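Side-chain contacts in glutathione S-transferase (Sulfitobacter, PDB 4GF0), which binds glutathione and, as a member of the glutathione S-transferase family, probably conjugates the tripeptide to electrophilic substrates: residues T136-A141 with A181-I186; D147-P152 with T187-Q192. All coordinates share one frame; numbering follows the deposited sequence.

Contact 1: residues T136-A141 with A181-I186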
ATOM      1  N   THR A 136       9.834   7.253 -15.187  1.00 22.25           N
ATOM      2  CA  THR A 136       9.247   6.240 -14.313  1.00 22.77           C
ATOM      3  C   THR A 136       7.720   6.347 -14.270  1.00 24.38           C
ATOM      4  O   THR A 136       7.026   5.333 -14.229  1.00 20.70           O
ATOM      5  CB  THR A 136       9.811   6.283 -12.875  1.00 21.65           C
ATOM      6  OG1 THR A 136       9.537   7.561 -12.286  1.00 22.90           O
ATOM      7  CG2 THR A 136      11.306   6.031 -12.884  1.00 20.81           C
ATOM      8  N   MET A 137       7.200   7.570 -14.273  1.00 22.92           N
ATOM      9  CA  MET A 137       5.749   7.765 -14.274  1.00 18.95           C
ATOM     10  C   MET A 137       5.122   7.366 -15.608  1.00 19.54           C
ATOM     11  O   MET A 137       3.998   6.867 -15.643  1.00 19.78           O
ATOM     12  CB  MET A 137       5.375   9.211 -13.918  1.00 23.20           C
ATOM     13  CG  MET A 137       5.635   9.575 -12.458  1.00 20.11           C
ATOM     14  SD  MET A 137       4.654   8.643 -11.251  1.00 22.00           S
ATOM     15  CE  MET A 137       3.052   9.407 -11.453  1.00 22.29           C
ATOM     16  N   ALA A 138       5.849   7.575 -16.703  1.00 20.85           N
ATOM     17  CA  ALA A 138       5.350   7.162 -18.008  1.00 22.11           C
ATOM     18  C   ALA A 138       5.266   5.640 -18.056  1.00 21.03           C
ATOM     19  O   ALA A 138       4.308   5.074 -18.600  1.00 24.20           O
ATOM     20  CB  ALA A 138       6.250   7.672 -19.119  1.00 23.89           C
ATOM     21  N   ALA A 139       6.261   4.976 -17.474  1.00 21.72           N
ATOM     22  CA  ALA A 139       6.277   3.518 -17.452  1.00 20.44           C
ATOM     23  C   ALA A 139       5.124   3.008 -16.600  1.00 19.02           C
ATOM     24  O   ALA A 139       4.483   2.004 -16.935  1.00 18.76           O
ATOM     25  CB  ALA A 139       7.628   2.984 -16.934  1.00 23.38           C
ATOM     26  N   CYS A 140       4.838   3.709 -15.506  1.00 18.35           N
ATOM     27  CA  CYS A 140       3.696   3.350 -14.674  1.00 16.98           C
ATOM     28  C   CYS A 140       2.398   3.560 -15.442  1.00 17.87           C
ATOM     29  O   CYS A 140       1.497   2.715 -15.394  1.00 16.45           O
ATOM     30  CB  CYS A 140       3.691   4.160 -13.377  1.00 16.99           C
ATOM     31  SG  CYS A 140       4.949   3.600 -12.196  1.00 22.69           S
ATOM     32  N   ALA A 141       2.304   4.680 -16.151  1.00 17.85           N
ATOM     33  CA  ALA A 141       1.101   4.963 -16.932  1.00 19.23           C
ATOM     34  C   ALA A 141       0.897   3.906 -18.020  1.00 18.56           C
ATOM     35  O   ALA A 141      -0.241   3.497 -18.294  1.00 20.82           O
ATOM     36  CB  ALA A 141       1.155   6.351 -17.526  1.00 22.37           C
ATOM     37  N   ALA A 181      -2.995  12.500 -22.211  1.00 23.88           N
ATOM     38  CA  ALA A 181      -3.605  12.391 -23.533  1.00 27.36           C
ATOM     39  C   ALA A 181      -3.001  11.277 -24.391  1.00 26.69           C
ATOM     40  O   ALA A 181      -3.634  10.794 -25.331  1.00 24.93           O
ATOM     41  CB  ALA A 181      -3.487  13.710 -24.249  1.00 26.82           C
ATOM     42  N   ALA A 182      -1.777  10.870 -24.079  1.00 24.09           N
ATOM     43  CA  ALA A 182      -1.130   9.797 -24.836  1.00 25.35           C
ATOM     44  C   ALA A 182      -1.728   8.434 -24.482  1.00 32.10           C
ATOM     45  O   ALA A 182      -1.418   7.427 -25.118  1.00 28.05           O
ATOM     46  CB  ALA A 182       0.366   9.804 -24.599  1.00 31.73           C
ATOM     47  N   TYR A 183      -2.595   8.413 -23.471  1.00 26.45           N
ATOM     48  CA  TYR A 183      -3.191   7.173 -22.977  1.00 18.64           C
ATOM     49  C   TYR A 183      -4.701   7.245 -23.087  1.00 20.05           C
ATOM     50  O   TYR A 183      -5.346   7.859 -22.233  1.00 21.33           O
ATOM     51  CB  TYR A 183      -2.800   6.974 -21.510  1.00 23.17           C
ATOM     52  CG  TYR A 183      -1.306   6.961 -21.300  1.00 17.34           C
ATOM     53  CD1 TYR A 183      -0.591   5.779 -21.389  1.00 24.42           C
ATOM     54  CD2 TYR A 183      -0.610   8.125 -21.024  1.00 16.49           C
ATOM     55  CE1 TYR A 183       0.778   5.759 -21.202  1.00 20.51           C
ATOM     56  CE2 TYR A 183       0.757   8.114 -20.841  1.00 20.35           C
ATOM     57  CZ  TYR A 183       1.444   6.923 -20.929  1.00 20.57           C
ATOM     58  OH  TYR A 183       2.806   6.903 -20.744  1.00 22.70           O
ATOM     59  N   PRO A 184      -5.271   6.634 -24.140  1.00 25.02           N
ATOM     60  CA  PRO A 184      -6.707   6.800 -24.400  1.00 26.92           C
ATOM     61  C   PRO A 184      -7.607   6.323 -23.260  1.00 23.46           C
ATOM     62  O   PRO A 184      -8.555   7.034 -22.919  1.00 23.73           O
ATOM     63  CB  PRO A 184      -6.949   5.983 -25.686  1.00 32.11           C
ATOM     64  CG  PRO A 184      -5.693   5.201 -25.929  1.00 34.05           C
ATOM     65  CD  PRO A 184      -4.580   5.932 -25.240  1.00 29.71           C
ATOM     66  N   LYS A 185      -7.319   5.165 -22.665  1.00 19.61           N
ATOM     67  CA  LYS A 185      -8.160   4.672 -21.577  1.00 20.33           C
ATOM     68  C   LYS A 185      -8.040   5.523 -20.317  1.00 20.00           C
ATOM     69  O   LYS A 185      -9.040   5.781 -19.643  1.00 17.81           O
ATOM     70  CB  LYS A 185      -7.901   3.191 -21.294  1.00 24.00           C
ATOM     71  CG  LYS A 185      -8.464   2.270 -22.375  1.00 29.41           C
ATOM     72  CD  LYS A 185      -8.530   0.831 -21.898  1.00 34.33           C
ATOM     73  CE  LYS A 185      -7.142   0.276 -21.730  1.00 41.23           C
ATOM     74  NZ  LYS A 185      -7.136  -1.075 -21.104  1.00 46.71           N
ATOM     75  N   ILE A 186      -6.827   5.972 -20.009  1.00 18.19           N
ATOM     76  CA  ILE A 186      -6.633   6.879 -18.882  1.00 18.21           C
ATOM     77  C   ILE A 186      -7.398   8.172 -19.139  1.00 17.57           C
ATOM     78  O   ILE A 186      -8.030   8.714 -18.239  1.00 19.32           O
ATOM     79  CB  ILE A 186      -5.135   7.183 -18.628  1.00 19.17           C
ATOM     80  CG1 ILE A 186      -4.425   5.931 -18.107  1.00 21.45           C
ATOM     81  CG2 ILE A 186      -4.977   8.320 -17.620  1.00 18.89           C
ATOM     82  CD1 ILE A 186      -2.945   6.147 -17.786  1.00 19.41           C
TER

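Contact 2: residues D147-P152 with T187-Q192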
ATOM      1  N   ASP A 147      -2.696  -2.871 -18.270  1.00 26.17           N
ATOM      2  CA  ASP A 147      -2.881  -3.971 -17.320  1.00 22.16           C
ATOM      3  C   ASP A 147      -3.745  -3.685 -16.099  1.00 26.40           C
ATOM      4  O   ASP A 147      -4.029  -4.589 -15.316  1.00 31.59           O
ATOM      5  CB  ASP A 147      -1.521  -4.494 -16.866  1.00 26.03           C
ATOM      6  CG  ASP A 147      -0.869  -5.383 -17.899  1.00 36.58           C
ATOM      7  OD1 ASP A 147      -0.824  -6.610 -17.685  1.00 44.17           O
ATOM      8  OD2 ASP A 147      -0.408  -4.853 -18.926  1.00 36.35           O
ATOM      9  N   ILE A 148      -4.168  -2.442 -15.927  1.00 24.76           N
ATOM     10  CA  ILE A 148      -5.012  -2.116 -14.781  1.00 19.71           C
ATOM     11  C   ILE A 148      -6.386  -1.634 -15.205  1.00 24.74           C
ATOM     12  O   ILE A 148      -7.402  -2.137 -14.724  1.00 22.82           O
ATOM     13  CB  ILE A 148      -4.358  -1.059 -13.874  1.00 22.47           C
ATOM     14  CG1 ILE A 148      -3.132  -1.657 -13.184  1.00 29.36           C
ATOM     15  CG2 ILE A 148      -5.366  -0.527 -12.848  1.00 24.71           C
ATOM     16  CD1 ILE A 148      -2.475  -0.720 -12.193  1.00 27.47           C
ATOM     17  N   LEU A 149      -6.418  -0.662 -16.112  1.00 19.14           N
ATOM     18  CA  LEU A 149      -7.671  -0.024 -16.493  1.00 17.69           C
ATOM     19  C   LEU A 149      -8.429  -0.845 -17.530  1.00 23.33           C
ATOM     20  O   LEU A 149      -8.067  -0.856 -18.712  1.00 26.03           O
ATOM     21  CB  LEU A 149      -7.402   1.363 -17.076  1.00 25.81           C
ATOM     22  CG  LEU A 149      -7.729   2.618 -16.285  1.00 31.68           C
ATOM     23  CD1 LEU A 149      -7.485   3.823 -17.182  1.00 21.11           C
ATOM     24  CD2 LEU A 149      -9.171   2.601 -15.766  1.00 23.98           C
ATOM     25  N   ARG A 150      -9.481  -1.532 -17.102  1.00 23.40           N
ATOM     26  CA  ARG A 150     -10.316  -2.263 -18.047  1.00 25.35           C
ATOM     27  C   ARG A 150     -11.144  -1.296 -18.901  1.00 25.54           C
ATOM     28  O   ARG A 150     -11.285  -1.490 -20.108  1.00 22.92           O
ATOM     29  CB  ARG A 150     -11.213  -3.271 -17.327  1.00 26.95           C
ATOM     30  CG  ARG A 150     -11.989  -4.164 -18.275  1.00 38.13           C
ATOM     31  CD  ARG A 150     -12.603  -5.368 -17.566  1.00 45.50           C
ATOM     32  NE  ARG A 150     -13.814  -5.816 -18.254  1.00 57.02           N
ATOM     33  CZ  ARG A 150     -13.820  -6.506 -19.391  1.00 62.28           C
ATOM     34  NH1 ARG A 150     -12.677  -6.841 -19.978  1.00 64.06           N
ATOM     35  NH2 ARG A 150     -14.974  -6.860 -19.944  1.00 63.83           N
ATOM     36  N   GLY A 151     -11.670  -0.247 -18.274  1.00 25.18           N
ATOM     37  CA  GLY A 151     -12.382   0.796 -18.997  1.00 20.74           C
ATOM     38  C   GLY A 151     -13.888   0.630 -18.933  1.00 22.95           C
ATOM     39  O   GLY A 151     -14.394  -0.465 -19.168  1.00 25.81           O
ATOM     40  N   PRO A 152     -14.619   1.716 -18.629  1.00 20.88           N
ATOM     41  CA  PRO A 152     -14.092   3.061 -18.358  1.00 19.81           C
ATOM     42  C   PRO A 152     -13.385   3.179 -17.016  1.00 17.87           C
ATOM     43  O   PRO A 152     -12.506   4.037 -16.878  1.00 17.12           O
ATOM     44  CB  PRO A 152     -15.348   3.944 -18.357  1.00 25.20           C
ATOM     45  CG  PRO A 152     -16.472   3.001 -18.037  1.00 23.81           C
ATOM     46  CD  PRO A 152     -16.091   1.711 -18.711  1.00 26.60           C
ATOM     47  N   THR A 187      -7.365   8.644 -20.383  1.00 18.16           N
ATOM     48  CA  THR A 187      -8.057   9.877 -20.740  1.00 18.57           C
ATOM     49  C   THR A 187      -9.563   9.741 -20.531  1.00 18.79           C
ATOM     50  O   THR A 187     -10.189  10.604 -19.907  1.00 17.90           O
ATOM     51  CB  THR A 187      -7.765  10.289 -22.185  1.00 22.75           C
ATOM     52  OG1 THR A 187      -6.372  10.598 -22.301  1.00 20.88           O
ATOM     53  CG2 THR A 187      -8.580  11.518 -22.571  1.00 25.36           C
ATOM     54  N   THR A 188     -10.134   8.646 -21.026  1.00 18.29           N
ATOM     55  CA  THR A 188     -11.566   8.407 -20.844  1.00 20.26           C
ATOM     56  C   THR A 188     -11.893   8.273 -19.366  1.00 21.03           C
ATOM     57  O   THR A 188     -12.904   8.794 -18.900  1.00 17.41           O
ATOM     58  CB  THR A 188     -12.035   7.155 -21.599  1.00 23.12           C
ATOM     59  OG1 THR A 188     -11.862   7.363 -23.008  1.00 26.41           O
ATOM     60  CG2 THR A 188     -13.502   6.886 -21.306  1.00 25.46           C
ATOM     61  N   PHE A 189     -11.024   7.580 -18.636  1.00 17.15           N
ATOM     62  CA  PHE A 189     -11.187   7.396 -17.191  1.00 16.53           C
ATOM     63  C   PHE A 189     -11.228   8.739 -16.458  1.00 17.46           C
ATOM     64  O   PHE A 189     -12.100   8.979 -15.618  1.00 15.95           O
ATOM     65  CB  PHE A 189     -10.054   6.499 -16.654  1.00 16.36           C
ATOM     66  CG  PHE A 189      -9.929   6.504 -15.158  1.00 15.78           C
ATOM     67  CD1 PHE A 189     -10.835   5.797 -14.366  1.00 15.55           C
ATOM     68  CD2 PHE A 189      -8.903   7.208 -14.534  1.00 15.86           C
ATOM     69  CE1 PHE A 189     -10.729   5.803 -12.968  1.00 15.08           C
ATOM     70  CE2 PHE A 189      -8.789   7.208 -13.132  1.00 16.90           C
ATOM     71  CZ  PHE A 189      -9.702   6.509 -12.355  1.00 16.75           C
ATOM     72  N   MET A 190     -10.287   9.622 -16.772  1.00 16.92           N
ATOM     73  CA  MET A 190     -10.239  10.926 -16.122  1.00 17.37           C
ATOM     74  C   MET A 190     -11.482  11.736 -16.459  1.00 18.88           C
ATOM     75  O   MET A 190     -11.979  12.469 -15.627  1.00 17.79           O
ATOM     76  CB  MET A 190      -8.984  11.707 -16.539  1.00 19.04           C
ATOM     77  CG  MET A 190      -7.670  11.026 -16.163  1.00 21.34           C
ATOM     78  SD  MET A 190      -7.466  10.815 -14.384  1.00 28.63           S
ATOM     79  CE  MET A 190      -6.940  12.468 -13.896  1.00 38.07           C
ATOM     80  N   GLN A 191     -11.981  11.609 -17.679  1.00 18.73           N
ATOM     81  CA  GLN A 191     -13.206  12.331 -18.042  1.00 19.23           C
ATOM     82  C   GLN A 191     -14.432  11.837 -17.289  1.00 19.23           C
ATOM     83  O   GLN A 191     -15.301  12.634 -16.924  1.00 25.78           O
ATOM     84  CB  GLN A 191     -13.450  12.249 -19.537  1.00 21.53           C
ATOM     85  CG  GLN A 191     -12.408  13.007 -20.328  1.00 24.18           C
ATOM     86  CD  GLN A 191     -12.452  12.662 -21.783  1.00 31.76           C
ATOM     87  OE1 GLN A 191     -13.126  11.712 -22.185  1.00 34.59           O
ATOM     88  NE2 GLN A 191     -11.732  13.427 -22.591  1.00 32.09           N
ATOM     89  N   GLN A 192     -14.521  10.528 -17.073  1.00 16.98           N
ATOM     90  CA  GLN A 192     -15.638   9.982 -16.306  1.00 16.82           C
ATOM     91  C   GLN A 192     -15.538  10.427 -14.857  1.00 17.43           C
ATOM     92  O   GLN A 192     -16.532  10.817 -14.255  1.00 17.71           O
ATOM     93  CB  GLN A 192     -15.679   8.451 -16.382  1.00 16.76           C
ATOM     94  CG  GLN A 192     -15.943   7.904 -17.783  1.00 27.49           C
ATOM     95  CD  GLN A 192     -17.283   8.352 -18.332  1.00 39.15           C
ATOM     96  OE1 GLN A 192     -18.262   8.494 -17.587  1.00 40.37           O
ATOM     97  NE2 GLN A 192     -17.336   8.584 -19.639  1.00 47.00           N
TER

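Contact 1: residues T136-A141 with A181-I186
The methyl group of Ala141 lies over one face of the Tyr183 ring, toward its rim near CZ. Ala141 CB is 3.5 Å from Tyr183 CZ and 3.8 Å from the ring centroid. The line to the centroid runs 24° off the ring normal, which makes this a CH-pi contact. With only a methyl group at Ala141, the ring lies close to the helix backbone: Tyr183 CE1 is 3.7 Å from the carbonyl carbon of Ala141. Tyr183 holds CG anti to its own carbonyl carbon (chi1 -57°), and this sends the ring from the start of helix 184-194 across to helix 123-148. The hydroxyl reaches one turn back along that helix. Tyr183 OH stands 3.2 Å from Ala138 O and 3.9 Å from Ala138 CB. The hydroxyl is hydrogen-bonded to Asp142 OD1, of the residue after Ala141, and this bond helps fix the hydroxyl end of the ring. Ile186 adds a smaller apolar contact. Its chain is extended at chi2 (-178°), and the terminal CD1 comes to 4.1 Å from Ala141 CB. A leucine in place of Tyr183 would probably leave Asp142 without its hydroxyl partner and open a gap over the Ala141 methyl. Tyr183 is the N-cap residue of helix 184-194; its carbonyl O accepts a hydrogen bond from Thr187 OG1, while Glu145 of helix 123-148 takes the N-H groups of Lys185 and Ile186, one on each carboxylate oxygen, and so ties the first turn to the same helix. The contact thus joins the start of helix 184-194 to the flank of helix 123-148, and Met137 and Cys140 of the latter pack in turn on helix 89-111.

Contact 2: residues D147-P152 with T187-Q192
Leu149 and Phe189 form the tight, buried part of this contact. Their side chains cross at about a right angle, and both methyl groups of the leucine are used. Leu149 CD1 sits 3.7 Å from Phe189 CB, at the root of the aromatic side chain. Leu149 CD2 reaches the ring itself, 3.9 Å from Phe189 CD1. Phe189 has CG anti to the backbone N (chi1 166°), and this swings the ring to where its CD1 atom meets Leu149 CD2 and Pro152 O. Pro152 meets this residue through its backbone. Its carbonyl O lies in the ring plane at the edge, 3.5 Å from Phe189 CD1.

The outer side is looser. Pro152, behind its cis peptide bond, belongs to the loop that follows helix 123-148. Its pyrrolidine ring meets the aliphatic part of Gln192, with Pro152 CB 4.0 Å from Gln192 CG. Both residues are partly exposed, and the contact is apolar. Tyr153 also touches Gln192 and the Phe189 side chain.

The Phe189 side chain further touches Asp163 and Leu166 of helix 162-170. Asp163 lies in a Ser-x-x-Asp sequence at the start of that helix, consistent with the N-capping box of the glutathione S-transferase C-terminal domain.

Overall arrangement
Both contacts join helix 123-148, or the loop that follows it, to helix 184-194, and their centres lie 11 Å apart. Contact 1 is the more buried. It uses the helix flank, and its aromatic residue has a polar end with a carboxylate partner. Contact 2 is partly buried, with an apolar inner part and a more open edge at the loop. Its phenylalanine has no such polar end. The two meet directly: Lys185 NZ probably donates a hydrogen bond to Leu149 O, 2.6 Å away, and Leu149 CD1 packs on Ile186 CA at 3.6 Å. Together they form one continuous seam within the C-terminal domain.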